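Local atomic coordinates of EvdMO1 (Micromonospora carbonacea, PDB entry 5T39), a protein that probably transfers a methyl group from S-adenosyl-L-methionine during everninomicin biosynthesis, using the methyltransferase domain of a fused methyltransferase-oxidase enzyme. Residues A[80-85]-A[136-141]; A[88-93]-A[99-104]; A[147-152]-A[160-165]; A[175-180]-A[219-224]. All blocks are in the same frame, centred on the assembly; numbering follows the deposited sequence. Where two conformers were deposited one is given.

Interaction 1 of 4, residues A[80-85]-A[136-141]. With SAH (S-adenosyl-L-homocysteine), chain B.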
loop_
_atom_site.group_PDB
_atom_site.type_symbol
_atom_site.label_atom_id
_atom_site.label_comp_id
_atom_site.label_asym_id
_atom_site.label_seq_id
_atom_site.Cartn_x
_atom_site.Cartn_y
_atom_site.Cartn_z
ATOM N N LEU A 80 -7.921 -6.105 -1.756
ATOM C CA LEU A 80 -7.651 -5.305 -0.571
ATOM C C LEU A 80 -6.341 -4.566 -0.792
ATOM O O LEU A 80 -5.322 -5.208 -1.069
ATOM C CB LEU A 80 -7.534 -6.208 0.663
ATOM C CG LEU A 80 -7.183 -5.520 1.980
ATOM C CD1 LEU A 80 -8.266 -4.530 2.378
ATOM C CD2 LEU A 80 -6.981 -6.562 3.067
ATOM N N GLU A 81 -6.354 -3.243 -0.657
ATOM C CA GLU A 81 -5.149 -2.432 -0.760
ATOM C C GLU A 81 -4.839 -1.845 0.610
ATOM O O GLU A 81 -5.703 -1.227 1.241
ATOM C CB GLU A 81 -5.322 -1.308 -1.779
ATOM C CG GLU A 81 -4.119 -0.385 -1.811
ATOM C CD GLU A 81 -4.363 0.874 -2.565
ATOM O OE1 GLU A 81 -3.372 1.610 -2.783
ATOM O OE2 GLU A 81 -5.527 1.149 -2.901
ATOM N N LEU A 82 -3.606 -2.025 1.065
ATOM C CA LEU A 82 -3.180 -1.548 2.377
ATOM C C LEU A 82 -2.300 -0.308 2.240
ATOM O O LEU A 82 -1.292 -0.328 1.541
ATOM C CB LEU A 82 -2.407 -2.654 3.096
ATOM C CG LEU A 82 -3.174 -3.966 3.248
ATOM C CD1 LEU A 82 -2.317 -4.986 3.951
ATOM C CD2 LEU A 82 -4.487 -3.774 3.981
ATOM N N GLY A 83 -2.649 0.756 2.945
ATOM C CA GLY A 83 -1.890 1.992 2.865
ATOM C C GLY A 83 -2.156 2.772 1.593
ATOM O O GLY A 83 -1.233 3.094 0.837
ATOM N N ALA A 84 -3.428 3.104 1.353
ATOM C CA ALA A 84 -3.856 3.639 0.065
ATOM C C ALA A 84 -3.408 5.074 -0.207
ATOM O O ALA A 84 -3.504 5.515 -1.362
ATOM C CB ALA A 84 -5.373 3.530 -0.034
ATOM N N LEU A 85 -2.933 5.803 0.801
ATOM C CA LEU A 85 -2.415 7.157 0.614
ATOM C C LEU A 85 -3.465 8.075 -0.019
ATOM O O LEU A 85 -4.484 8.354 0.622
ATOM C CB LEU A 85 -1.053 7.143 -0.100
ATOM C CG LEU A 85 -0.310 8.470 -0.269
ATOM C CD1 LEU A 85 -0.341 9.305 0.994
ATOM C CD2 LEU A 85 1.120 8.216 -0.730
ATOM N N LEU A 136 -6.163 -3.448 13.456
ATOM C CA LEU A 136 -7.399 -3.902 12.839
ATOM C C LEU A 136 -7.547 -5.414 12.952
ATOM O O LEU A 136 -6.587 -6.164 12.745
ATOM C CB LEU A 136 -7.346 -3.520 11.367
ATOM C CG LEU A 136 -8.493 -3.971 10.475
ATOM C CD1 LEU A 136 -9.783 -3.294 10.871
ATOM C CD2 LEU A 136 -8.159 -3.684 9.018
ATOM N N ASP A 137 -8.776 -5.866 13.198
ATOM C CA ASP A 137 -9.115 -7.289 13.123
ATOM C C ASP A 137 -9.413 -7.623 11.666
ATOM O O ASP A 137 -10.502 -7.348 11.160
ATOM C CB ASP A 137 -10.323 -7.575 14.008
ATOM C CG ASP A 137 -10.723 -9.035 13.994
ATOM O OD1 ASP A 137 -10.086 -9.827 13.258
ATOM O OD2 ASP A 137 -11.675 -9.397 14.721
ATOM N N PHE A 138 -8.432 -8.204 10.973
ATOM C CA PHE A 138 -8.602 -8.485 9.553
ATOM C C PHE A 138 -9.701 -9.504 9.288
ATOM O O PHE A 138 -10.218 -9.547 8.170
ATOM C CB PHE A 138 -7.281 -8.959 8.932
ATOM C CG PHE A 138 -6.346 -7.844 8.518
ATOM C CD1 PHE A 138 -5.792 -6.976 9.450
ATOM C CD2 PHE A 138 -5.989 -7.703 7.183
ATOM C CE1 PHE A 138 -4.914 -5.988 9.045
ATOM C CE2 PHE A 138 -5.119 -6.721 6.777
ATOM C CZ PHE A 138 -4.581 -5.855 7.710
ATOM N N ALA A 139 -10.068 -10.325 10.277
ATOM C CA ALA A 139 -11.144 -11.296 10.093
ATOM C C ALA A 139 -12.500 -10.637 9.880
ATOM O O ALA A 139 -13.452 -11.330 9.518
ATOM C CB ALA A 139 -11.210 -12.250 11.289
ATOM N N THR A 140 -12.617 -9.327 10.084
ATOM C CA THR A 140 -13.862 -8.614 9.823
ATOM C C THR A 140 -14.017 -8.194 8.369
ATOM O O THR A 140 -15.073 -7.667 8.009
ATOM C CB THR A 140 -13.953 -7.345 10.685
ATOM O OG1 THR A 140 -12.914 -6.429 10.317
ATOM C CG2 THR A 140 -13.862 -7.668 12.172
ATOM N N LEU A 141 -13.003 -8.392 7.531
ATOM C CA LEU A 141 -12.999 -7.814 6.194
ATOM C C LEU A 141 -13.531 -8.737 5.109
ATOM O O LEU A 141 -13.741 -8.283 3.981
ATOM C CB LEU A 141 -11.582 -7.392 5.816
ATOM C CG LEU A 141 -10.880 -6.402 6.737
ATOM C CD1 LEU A 141 -9.461 -6.174 6.238
ATOM C CD2 LEU A 141 -11.659 -5.105 6.830
HETATM N N SAH B . 0.856 2.294 -0.924
HETATM C CA SAH B . 1.262 3.601 -1.435
HETATM C CB SAH B . 1.624 4.568 -0.320
HETATM C CG SAH B . 2.801 4.112 0.536
HETATM S SD SAH B . 3.259 5.350 1.777
HETATM C C SAH B . 2.452 3.442 -2.360
HETATM O O SAH B . 2.878 4.408 -3.003
HETATM O OXT SAH B . 2.994 2.342 -2.448
HETATM C "C5'" SAH B . 2.549 4.547 3.237
HETATM C "C4'" SAH B . 1.040 4.725 3.386
HETATM O "O4'" SAH B . 0.603 3.823 4.403
HETATM C "C3'" SAH B . 0.641 6.128 3.815
HETATM O "O3'" SAH B . -0.567 6.548 3.214
HETATM C "C2'" SAH B . 0.499 5.960 5.320
HETATM O "O2'" SAH B . -0.299 6.920 5.990
HETATM C "C1'" SAH B . -0.064 4.551 5.411
HETATM N N9 SAH B . 0.161 3.881 6.691
HETATM C C8 SAH B . 1.314 3.869 7.433
HETATM N N7 SAH B . 1.148 3.110 8.532
HETATM C C5 SAH B . -0.128 2.643 8.495
HETATM C C6 SAH B . -0.863 1.837 9.361
HETATM N N6 SAH B . -0.382 1.357 10.505
HETATM N N1 SAH B . -2.147 1.531 9.022
HETATM C C2 SAH B . -2.691 2.026 7.872
HETATM N N3 SAH B . -2.021 2.839 7.002
HETATM C C4 SAH B . -0.746 3.113 7.342
#
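Asp137 O is gripped twice, by Thr140 N and by Thr140 OG1, and this fastens the short 3-10 turn that presents Phe138 and Leu141 to Leu80 and Leu82. The hydroxyl bond is the shorter, with Thr140 OG1 2.7 Å from Asp137 O and almost in line with the carbonyl (171°). Asp137 OD1 adds an Asx turn by accepting from Ala139 N. Across the contact everything is methyl and ring carbon. Leu80 CD2 touches both Leu141 CD1 at 4.0 Å and Phe138 CE2 at 4.2 Å, while Leu82 CD2 meets the same Phe138 CE2 at 4.1 Å. Phe138 CG lies anti to its carbonyl carbon (chi1 -84°), which sends the ring toward the strand. The turn after the strand, with Gly83 and Leu85, lines the SAH pocket, and Gly83 O accepts from the SAH amine. In the Rossmann-like sheet strand 78-82 runs between strands 100-105 and 146-150, and Phe138 packs against Asp165 and Val169 of helix 159-169.

Interaction 2 of 4, residues A[88-93]-A[99-104]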
loop_
_atom_site.group_PDB
_atom_site.type_symbol
_atom_site.label_atom_id
_atom_site.label_comp_id
_atom_site.label_asym_id
_atom_site.label_seq_id
_atom_site.Cartn_x
_atom_site.Cartn_y
_atom_site.Cartn_z
ATOM N N ALA A 88 -4.020 6.683 -5.572
ATOM C CA ALA A 88 -3.546 6.554 -6.948
ATOM C C ALA A 88 -3.552 5.095 -7.410
ATOM O O ALA A 88 -3.985 4.788 -8.531
ATOM C CB ALA A 88 -2.153 7.162 -7.086
ATOM N N ASP A 89 -3.042 4.176 -6.577
ATOM C CA ASP A 89 -3.086 2.762 -6.952
ATOM C C ASP A 89 -4.518 2.245 -6.920
ATOM O O ASP A 89 -4.906 1.421 -7.754
ATOM C CB ASP A 89 -2.222 1.900 -6.022
ATOM C CG ASP A 89 -0.735 2.076 -6.234
ATOM O OD1 ASP A 89 -0.313 2.519 -7.320
ATOM O OD2 ASP A 89 0.014 1.714 -5.292
ATOM N N THR A 90 -5.315 2.716 -5.957
ATOM C CA THR A 90 -6.703 2.290 -5.842
ATOM C C THR A 90 -7.443 2.586 -7.134
ATOM O O THR A 90 -8.152 1.733 -7.685
ATOM C CB THR A 90 -7.379 3.053 -4.692
ATOM O OG1 THR A 90 -6.433 3.441 -3.684
ATOM C CG2 THR A 90 -8.491 2.215 -4.101
ATOM N N LEU A 91 -7.271 3.807 -7.640
ATOM C CA LEU A 91 -7.917 4.213 -8.884
ATOM C C LEU A 91 -7.435 3.363 -10.060
ATOM O O LEU A 91 -8.237 2.902 -10.883
ATOM C CB LEU A 91 -7.613 5.688 -9.117
ATOM C CG LEU A 91 -8.280 6.327 -10.323
ATOM C CD1 LEU A 91 -9.777 6.308 -10.166
ATOM C CD2 LEU A 91 -7.765 7.732 -10.472
ATOM N N ALA A 92 -6.122 3.147 -10.159
ATOM C CA ALA A 92 -5.587 2.349 -11.255
ATOM C C ALA A 92 -6.124 0.922 -11.226
ATOM O O ALA A 92 -6.441 0.348 -12.274
ATOM C CB ALA A 92 -4.061 2.368 -11.218
ATOM N N LEU A 93 -6.220 0.325 -10.035
ATOM C CA LEU A 93 -6.765 -1.024 -9.911
ATOM C C LEU A 93 -8.240 -1.083 -10.257
ATOM O O LEU A 93 -8.732 -2.140 -10.664
ATOM C CB LEU A 93 -6.608 -1.500 -8.477
ATOM C CG LEU A 93 -5.181 -1.787 -8.038
ATOM C CD1 LEU A 93 -5.175 -1.963 -6.533
ATOM C CD2 LEU A 93 -4.616 -3.016 -8.734
ATOM N N THR A 99 -14.109 -5.504 -11.018
ATOM C CA THR A 99 -13.254 -5.655 -9.834
ATOM C C THR A 99 -13.569 -4.552 -8.824
ATOM O O THR A 99 -13.567 -3.377 -9.181
ATOM C CB THR A 99 -11.728 -5.676 -10.172
ATOM O OG1 THR A 99 -11.415 -6.767 -11.055
ATOM C CG2 THR A 99 -10.874 -5.818 -8.908
ATOM N N SER A 100 -13.791 -4.939 -7.559
ATOM C CA SER A 100 -14.068 -4.014 -6.469
ATOM C C SER A 100 -12.846 -3.971 -5.569
ATOM O O SER A 100 -12.173 -4.986 -5.377
ATOM C CB SER A 100 -15.286 -4.452 -5.642
ATOM O OG SER A 100 -15.046 -5.646 -4.921
ATOM N N ILE A 101 -12.563 -2.785 -5.029
ATOM C CA ILE A 101 -11.369 -2.551 -4.233
ATOM C C ILE A 101 -11.791 -1.999 -2.885
ATOM O O ILE A 101 -12.607 -1.073 -2.824
ATOM C CB ILE A 101 -10.433 -1.530 -4.902
ATOM C CG1 ILE A 101 -10.365 -1.709 -6.424
ATOM C CG2 ILE A 101 -9.061 -1.559 -4.196
ATOM C CD1 ILE A 101 -9.816 -3.010 -6.845
ATOM N N LEU A 102 -11.203 -2.523 -1.812
ATOM C CA LEU A 102 -11.267 -1.910 -0.494
ATOM C C LEU A 102 -9.877 -1.381 -0.190
ATOM O O LEU A 102 -8.926 -2.161 -0.130
ATOM C CB LEU A 102 -11.689 -2.918 0.572
ATOM C CG LEU A 102 -11.678 -2.388 2.014
ATOM C CD1 LEU A 102 -12.616 -1.206 2.219
ATOM C CD2 LEU A 102 -12.045 -3.501 2.979
ATOM N N GLY A 103 -9.752 -0.070 -0.033
ATOM C CA GLY A 103 -8.486 0.560 0.315
ATOM C C GLY A 103 -8.518 1.040 1.756
ATOM O O GLY A 103 -9.442 1.742 2.162
ATOM N N LEU A 104 -7.505 0.644 2.516
ATOM C CA LEU A 104 -7.369 1.028 3.912
ATOM C C LEU A 104 -6.254 2.051 4.047
ATOM O O LEU A 104 -5.181 1.897 3.448
ATOM C CB LEU A 104 -7.048 -0.184 4.783
ATOM C CG LEU A 104 -8.078 -1.319 4.713
ATOM C CD1 LEU A 104 -7.678 -2.409 5.674
ATOM C CD2 LEU A 104 -9.496 -0.825 4.996
#
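Ile101 carries the apolar contact, meeting the helix with two different branches. Its CG2 lies 3.8 Å from Thr90 CG2, the two side chains slanting across one another, and its CD1 lies 3.9 Å from Leu93 CB, near the carbonyl of that residue. The first torsion of Ile101 places CG2 anti to the backbone N and CG1 anti to the carbonyl carbon (chi1 -39°), and this splits the branches between the two helix residues. The backbones come closest at Thr90 and Gly103, CA to CA 6.6 Å; a beta carbon on Gly103 would come close upon Thr90 CG2. Helix 88-94 here lies against strand 100-105, the second strand of the beta-alpha-beta crossover that starts at strand 78-82, within the Rossmann-like methyltransferase fold. Polar bonds tie the helix elsewhere. Thr90 turns its methyl to Ile101 while Thr90 OG1 hydrogen-bonds Glu81 OE2 on the first strand. Leu93 O is held by the hydroxyl of Tyr70, and Asp89 OD2 forms a salt bridge with Arg65, which also hydrogen-bonds SAH. Just before strand 100-105, Thr99 OG1 hydrogen-bonds Ala76 O.

Interaction 3 of 4, residues A[147-152]-A[160-165]. With SAH (S-adenosyl-L-homocysteine), chain B.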
loop_
_atom_site.group_PDB
_atom_site.type_symbol
_atom_site.label_atom_id
_atom_site.label_comp_id
_atom_site.label_asym_id
_atom_site.label_seq_id
_atom_site.Cartn_x
_atom_site.Cartn_y
_atom_site.Cartn_z
ATOM N N VAL A 147 -4.146 -9.200 -2.140
ATOM C CA VAL A 147 -3.844 -8.036 -1.320
ATOM C C VAL A 147 -2.689 -7.283 -1.961
ATOM O O VAL A 147 -1.665 -7.887 -2.298
ATOM C CB VAL A 147 -3.448 -8.461 0.107
ATOM C CG1 VAL A 147 -3.047 -7.275 0.954
ATOM C CG2 VAL A 147 -4.571 -9.240 0.755
ATOM N N LEU A 148 -2.845 -5.972 -2.128
ATOM C CA LEU A 148 -1.750 -5.100 -2.519
ATOM C C LEU A 148 -1.172 -4.496 -1.250
ATOM O O LEU A 148 -1.901 -3.870 -0.470
ATOM C CB LEU A 148 -2.226 -4.000 -3.472
ATOM C CG LEU A 148 -1.162 -2.963 -3.864
ATOM C CD1 LEU A 148 0.030 -3.619 -4.541
ATOM C CD2 LEU A 148 -1.757 -1.901 -4.770
ATOM N N CYS A 149 0.134 -4.698 -1.036
ATOM C CA CYS A 149 0.832 -4.178 0.138
ATOM C C CYS A 149 2.133 -3.546 -0.335
ATOM O O CYS A 149 3.188 -4.197 -0.356
ATOM C CB CYS A 149 1.072 -5.291 1.142
ATOM S SG CYS A 149 1.874 -4.744 2.652
ATOM N N ALA A 150 2.056 -2.285 -0.749
ATOM C CA ALA A 150 3.195 -1.576 -1.297
ATOM C C ALA A 150 3.518 -0.386 -0.406
ATOM O O ALA A 150 2.622 0.323 0.066
ATOM C CB ALA A 150 2.903 -1.097 -2.719
ATOM N N GLY A 151 4.804 -0.165 -0.177
ATOM C CA GLY A 151 5.205 1.021 0.544
ATOM C C GLY A 151 4.781 1.062 1.996
ATOM O O GLY A 151 4.734 2.146 2.576
ATOM N N LEU A 152 4.506 -0.091 2.607
ATOM C CA LEU A 152 3.884 -0.132 3.924
ATOM C C LEU A 152 4.635 -0.997 4.931
ATOM O O LEU A 152 4.649 -0.682 6.125
ATOM C CB LEU A 152 2.444 -0.632 3.812
ATOM C CG LEU A 152 1.645 -0.713 5.121
ATOM C CD1 LEU A 152 1.568 0.639 5.807
ATOM C CD2 LEU A 152 0.258 -1.264 4.845
ATOM N N TRP A 160 6.050 -9.201 10.177
ATOM C CA TRP A 160 5.575 -10.574 10.011
ATOM C C TRP A 160 4.090 -10.693 10.312
ATOM O O TRP A 160 3.401 -11.517 9.697
ATOM C CB TRP A 160 6.392 -11.537 10.890
ATOM C CG TRP A 160 6.482 -11.081 12.309
ATOM C CD1 TRP A 160 5.627 -11.367 13.326
ATOM C CD2 TRP A 160 7.472 -10.202 12.851
ATOM N NE1 TRP A 160 6.025 -10.727 14.470
ATOM C CE2 TRP A 160 7.156 -10.000 14.203
ATOM C CE3 TRP A 160 8.605 -9.578 12.317
ATOM C CZ2 TRP A 160 7.937 -9.196 15.031
ATOM C CZ3 TRP A 160 9.367 -8.789 13.130
ATOM C CH2 TRP A 160 9.026 -8.596 14.473
ATOM N N ALA A 161 3.584 -9.906 11.261
ATOM C CA ALA A 161 2.178 -9.973 11.622
ATOM C C ALA A 161 1.298 -9.371 10.543
ATOM O O ALA A 161 0.166 -9.822 10.357
ATOM C CB ALA A 161 1.959 -9.285 12.960
ATOM N N LEU A 162 1.776 -8.343 9.845
ATOM C CA LEU A 162 1.011 -7.804 8.729
ATOM C C LEU A 162 0.889 -8.844 7.616
ATOM O O LEU A 162 -0.169 -8.982 6.987
ATOM C CB LEU A 162 1.664 -6.511 8.228
ATOM C CG LEU A 162 0.903 -5.792 7.125
ATOM C CD1 LEU A 162 -0.524 -5.491 7.550
ATOM C CD2 LEU A 162 1.650 -4.522 6.733
ATOM N N LEU A 163 1.960 -9.599 7.367
ATOM C CA LEU A 163 1.893 -10.655 6.373
ATOM C C LEU A 163 0.913 -11.744 6.791
ATOM O O LEU A 163 0.158 -12.257 5.961
ATOM C CB LEU A 163 3.288 -11.221 6.119
ATOM C CG LEU A 163 4.299 -10.212 5.574
ATOM C CD1 LEU A 163 5.671 -10.845 5.486
ATOM C CD2 LEU A 163 3.890 -9.631 4.224
ATOM N N LYS A 164 0.913 -12.113 8.077
ATOM C CA LYS A 164 -0.082 -13.063 8.568
ATOM C C LYS A 164 -1.494 -12.538 8.371
ATOM O O LYS A 164 -2.402 -13.299 8.017
ATOM C CB LYS A 164 0.141 -13.353 10.044
ATOM C CG LYS A 164 1.241 -14.324 10.322
ATOM C CD LYS A 164 1.365 -14.621 11.807
ATOM C CE LYS A 164 0.127 -15.313 12.361
ATOM N NZ LYS A 164 0.266 -15.655 13.808
ATOM N N ASP A 165 -1.708 -11.247 8.616
ATOM C CA ASP A 165 -3.040 -10.673 8.431
ATOM C C ASP A 165 -3.481 -10.740 6.979
ATOM O O ASP A 165 -4.644 -11.033 6.696
ATOM C CB ASP A 165 -3.061 -9.241 8.950
ATOM C CG ASP A 165 -3.346 -9.180 10.425
ATOM O OD1 ASP A 165 -4.136 -10.029 10.893
ATOM O OD2 ASP A 165 -2.794 -8.293 11.108
HETATM N N SAH B . 0.856 2.294 -0.924
HETATM C CA SAH B . 1.262 3.601 -1.435
HETATM C CB SAH B . 1.624 4.568 -0.320
HETATM C CG SAH B . 2.801 4.112 0.536
HETATM S SD SAH B . 3.259 5.350 1.777
HETATM C C SAH B . 2.452 3.442 -2.360
HETATM O O SAH B . 2.878 4.408 -3.003
HETATM O OXT SAH B . 2.994 2.342 -2.448
HETATM C "C5'" SAH B . 2.549 4.547 3.237
HETATM C "C4'" SAH B . 1.040 4.725 3.386
HETATM O "O4'" SAH B . 0.603 3.823 4.403
HETATM C "C3'" SAH B . 0.641 6.128 3.815
HETATM O "O3'" SAH B . -0.567 6.548 3.214
HETATM C "C2'" SAH B . 0.499 5.960 5.320
HETATM O "O2'" SAH B . -0.299 6.920 5.990
HETATM C "C1'" SAH B . -0.064 4.551 5.411
HETATM N N9 SAH B . 0.161 3.881 6.691
HETATM C C8 SAH B . 1.314 3.869 7.433
HETATM N N7 SAH B . 1.148 3.110 8.532
HETATM C C5 SAH B . -0.128 2.643 8.495
HETATM C C6 SAH B . -0.863 1.837 9.361
HETATM N N6 SAH B . -0.382 1.357 10.505
HETATM N N1 SAH B . -2.147 1.531 9.022
HETATM C C2 SAH B . -2.691 2.026 7.872
HETATM N N3 SAH B . -2.021 2.839 7.002
HETATM C C4 SAH B . -0.746 3.113 7.342
#
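Leu152 and Leu162 cross at about a right angle, and one methyl of the helix residue, Leu162 CD2, does all the touching. It lies 4.0 Å from Leu152 CD2 and 4.1 Å from Cys149 SG, packing helix 159-169 on strand 146-150 within the beta-alpha-beta unit that goes on to strand 172-180. Cys149 SG stands anti to the backbone N (chi1 -178°), which extends the sulfur toward the helix. Leu152 has its two methyls on different duties: CD2 faces Leu162, while CD1 is 3.6 Å from both O4' and C8 of SAH. An alanine here takes away the branched end, and SAH would probably lose the packing of CD1 on O4' and C8 while Leu162 CD2 lost its crosswise partner. Nearby, Ala150 O accepts a 2.8 Å hydrogen bond from the SAH amine N. No hydrogen bond crosses between the two segments, which meet through carbon and sulfur alone, while the polar grip on SAH from this strand end is a backbone carbonyl.

Interaction 4 of 4, residues A[175-180]-A[219-224]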
loop_
_atom_site.group_PDB
_atom_site.type_symbol
_atom_site.label_atom_id
_atom_site.label_comp_id
_atom_site.label_asym_id
_atom_site.label_seq_id
_atom_site.Cartn_x
_atom_site.Cartn_y
_atom_site.Cartn_z
ATOM N N LEU A 175 3.667 -7.630 -2.849
ATOM C CA LEU A 175 4.396 -6.966 -1.776
ATOM C C LEU A 175 5.552 -6.177 -2.370
ATOM O O LEU A 175 6.437 -6.756 -2.999
ATOM C CB LEU A 175 4.931 -8.012 -0.797
ATOM C CG LEU A 175 5.799 -7.465 0.337
ATOM C CD1 LEU A 175 4.954 -6.616 1.279
ATOM C CD2 LEU A 175 6.475 -8.606 1.076
ATOM N N SER A 176 5.569 -4.869 -2.136
ATOM C CA SER A 176 6.693 -4.022 -2.514
ATOM C C SER A 176 7.208 -3.396 -1.230
ATOM O O SER A 176 6.442 -2.738 -0.516
ATOM C CB SER A 176 6.233 -2.959 -3.505
ATOM O OG SER A 176 7.293 -2.097 -3.865
ATOM N N THR A 177 8.478 -3.649 -0.904
ATOM C CA THR A 177 9.012 -3.209 0.373
ATOM C C THR A 177 10.517 -3.029 0.293
ATOM O O THR A 177 11.195 -3.623 -0.546
ATOM C CB THR A 177 8.665 -4.220 1.483
ATOM O OG1 THR A 177 9.013 -3.675 2.760
ATOM C CG2 THR A 177 9.338 -5.566 1.277
ATOM N N HIS A 178 11.031 -2.235 1.223
ATOM C CA HIS A 178 12.442 -2.300 1.552
ATOM C C HIS A 178 12.713 -3.425 2.546
ATOM O O HIS A 178 11.831 -3.876 3.282
ATOM C CB HIS A 178 12.905 -1.008 2.207
ATOM C CG HIS A 178 12.779 0.194 1.334
ATOM N ND1 HIS A 178 13.416 0.304 0.118
ATOM C CD2 HIS A 178 12.112 1.358 1.517
ATOM C CE1 HIS A 178 13.132 1.477 -0.419
ATOM N NE2 HIS A 178 12.345 2.138 0.410
ATOM N N TYR A 179 13.971 -3.849 2.575
ATOM C CA TYR A 179 14.491 -4.711 3.624
ATOM C C TYR A 179 15.927 -4.265 3.871
ATOM O O TYR A 179 16.490 -3.483 3.103
ATOM C CB TYR A 179 14.340 -6.214 3.297
ATOM C CG TYR A 179 15.219 -6.705 2.178
ATOM C CD1 TYR A 179 14.766 -6.763 0.862
ATOM C CD2 TYR A 179 16.519 -7.115 2.440
ATOM C CE1 TYR A 179 15.595 -7.213 -0.157
ATOM C CE2 TYR A 179 17.343 -7.561 1.437
ATOM C CZ TYR A 179 16.889 -7.603 0.141
ATOM O OH TYR A 179 17.751 -8.035 -0.845
ATOM N N TRP A 180 16.514 -4.743 4.960
ATOM C CA TRP A 180 17.845 -4.321 5.371
ATOM C C TRP A 180 18.866 -5.338 4.885
ATOM O O TRP A 180 18.673 -6.544 5.058
ATOM C CB TRP A 180 17.899 -4.190 6.889
ATOM C CG TRP A 180 19.176 -3.614 7.384
ATOM C CD1 TRP A 180 20.120 -4.255 8.123
ATOM C CD2 TRP A 180 19.669 -2.278 7.174
ATOM N NE1 TRP A 180 21.163 -3.411 8.395
ATOM C CE2 TRP A 180 20.917 -2.192 7.822
ATOM C CE3 TRP A 180 19.180 -1.151 6.506
ATOM C CZ2 TRP A 180 21.681 -1.022 7.830
ATOM C CZ3 TRP A 180 19.943 0.015 6.516
ATOM C CH2 TRP A 180 21.180 0.064 7.172
ATOM N N ALA A 219 16.614 -12.900 4.778
ATOM C CA ALA A 219 16.206 -14.229 5.205
ATOM C C ALA A 219 14.954 -14.152 6.065
ATOM O O ALA A 219 14.068 -15.001 5.963
ATOM C CB ALA A 219 17.336 -14.910 5.976
ATOM N N SER A 220 14.872 -13.147 6.934
ATOM C CA SER A 220 13.711 -13.044 7.805
ATOM C C SER A 220 12.472 -12.612 7.037
ATOM O O SER A 220 11.368 -13.036 7.381
ATOM C CB SER A 220 13.992 -12.091 8.963
ATOM O OG SER A 220 15.038 -12.594 9.773
ATOM N N LEU A 221 12.627 -11.771 6.010
ATOM C CA LEU A 221 11.495 -11.425 5.160
ATOM C C LEU A 221 10.931 -12.663 4.484
ATOM O O LEU A 221 9.714 -12.880 4.478
ATOM C CB LEU A 221 11.917 -10.381 4.126
ATOM C CG LEU A 221 10.856 -10.041 3.084
ATOM C CD1 LEU A 221 9.609 -9.456 3.728
ATOM C CD2 LEU A 221 11.432 -9.098 2.042
ATOM N N PHE A 222 11.801 -13.486 3.897
ATOM C CA PHE A 222 11.323 -14.689 3.225
ATOM C C PHE A 222 10.748 -15.681 4.228
ATOM O O PHE A 222 9.725 -16.317 3.947
ATOM C CB PHE A 222 12.422 -15.284 2.342
ATOM C CG PHE A 222 12.513 -14.613 1.004
ATOM C CD1 PHE A 222 12.058 -15.253 -0.135
ATOM C CD2 PHE A 222 12.999 -13.325 0.876
ATOM C CE1 PHE A 222 12.103 -14.629 -1.372
ATOM C CE2 PHE A 222 13.013 -12.686 -0.354
ATOM C CZ PHE A 222 12.566 -13.347 -1.481
ATOM N N ALA A 223 11.370 -15.812 5.404
ATOM C CA ALA A 223 10.798 -16.680 6.427
ATOM C C ALA A 223 9.426 -16.188 6.870
ATOM O O ALA A 223 8.510 -16.988 7.069
ATOM C CB ALA A 223 11.741 -16.790 7.624
ATOM N N ALA A 224 9.266 -14.871 7.033
ATOM C CA ALA A 224 7.980 -14.325 7.466
ATOM C C ALA A 224 6.899 -14.566 6.421
ATOM O O ALA A 224 5.751 -14.870 6.762
ATOM C CB ALA A 224 8.125 -12.834 7.756
#
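Leu221 reaches from the helix to three side chains of the strand, Leu175, Thr177 and Tyr179, all on the same strand face. The axes of the short helix and strand segments approach to 9.2 Å, inclined at 128°. Leu221 CD1 slides past Leu175 CD2 at 4.2 Å, the two side chains running in opposite directions. The other methyl, CD2, meets Thr177 CG2 tip to tip, also at 4.2 Å, and comes obliquely upon Tyr179 CD1 at the same distance. Thr177 CG2 occupies the crowded position between backbone N and carbonyl carbon, because OG1 takes the place anti to N (chi1 -171°) and bonds to His178 O at 2.9 Å, 18° from the carbonyl plane. Replacing Thr177 with an alanine removes both branches, and Leu221 CD2 would probably face a gap while His178 O lost its hydroxyl donor. Beyond this buried patch the contact is loose. Phe222 barely takes part and packs instead on Ile233 and Val235 of strand 232-239, Ala219 is exposed, and His178 points away, its ring meeting that of Trp215 with the planes nearly parallel. With no hydrogen bond between the two segments, helix 218-228 is held on this face of strand 172-180 by apolar packing; Thr177 OG1 turns to His178 O, and Tyr179 OH hydrogen-bonds Glu238 OE2.

The four contacts share the central sheet, in which strands 100-105, 78-82, 146-150 and 172-180 lie side by side. Interactions 1 and 3, with centres 9 Å apart, both touch SAH: its amine is held jointly by them, from the end of strand 146-150 and the turn after strand 78-82, and Leu82 CB packs 3.5 Å from Leu152 CD2. Interaction 2 joins interaction 1 through the backbone pair Glu81 N and Leu102 O, and its Thr90 side chain is about 8 Å from SAH. Interaction 4 adjoins interaction 3 through Ser176 N and Cys149 O, 3.0 Å apart. Interactions 2 and 4, centres 24 Å apart, lie on opposite sides of the chain's centre.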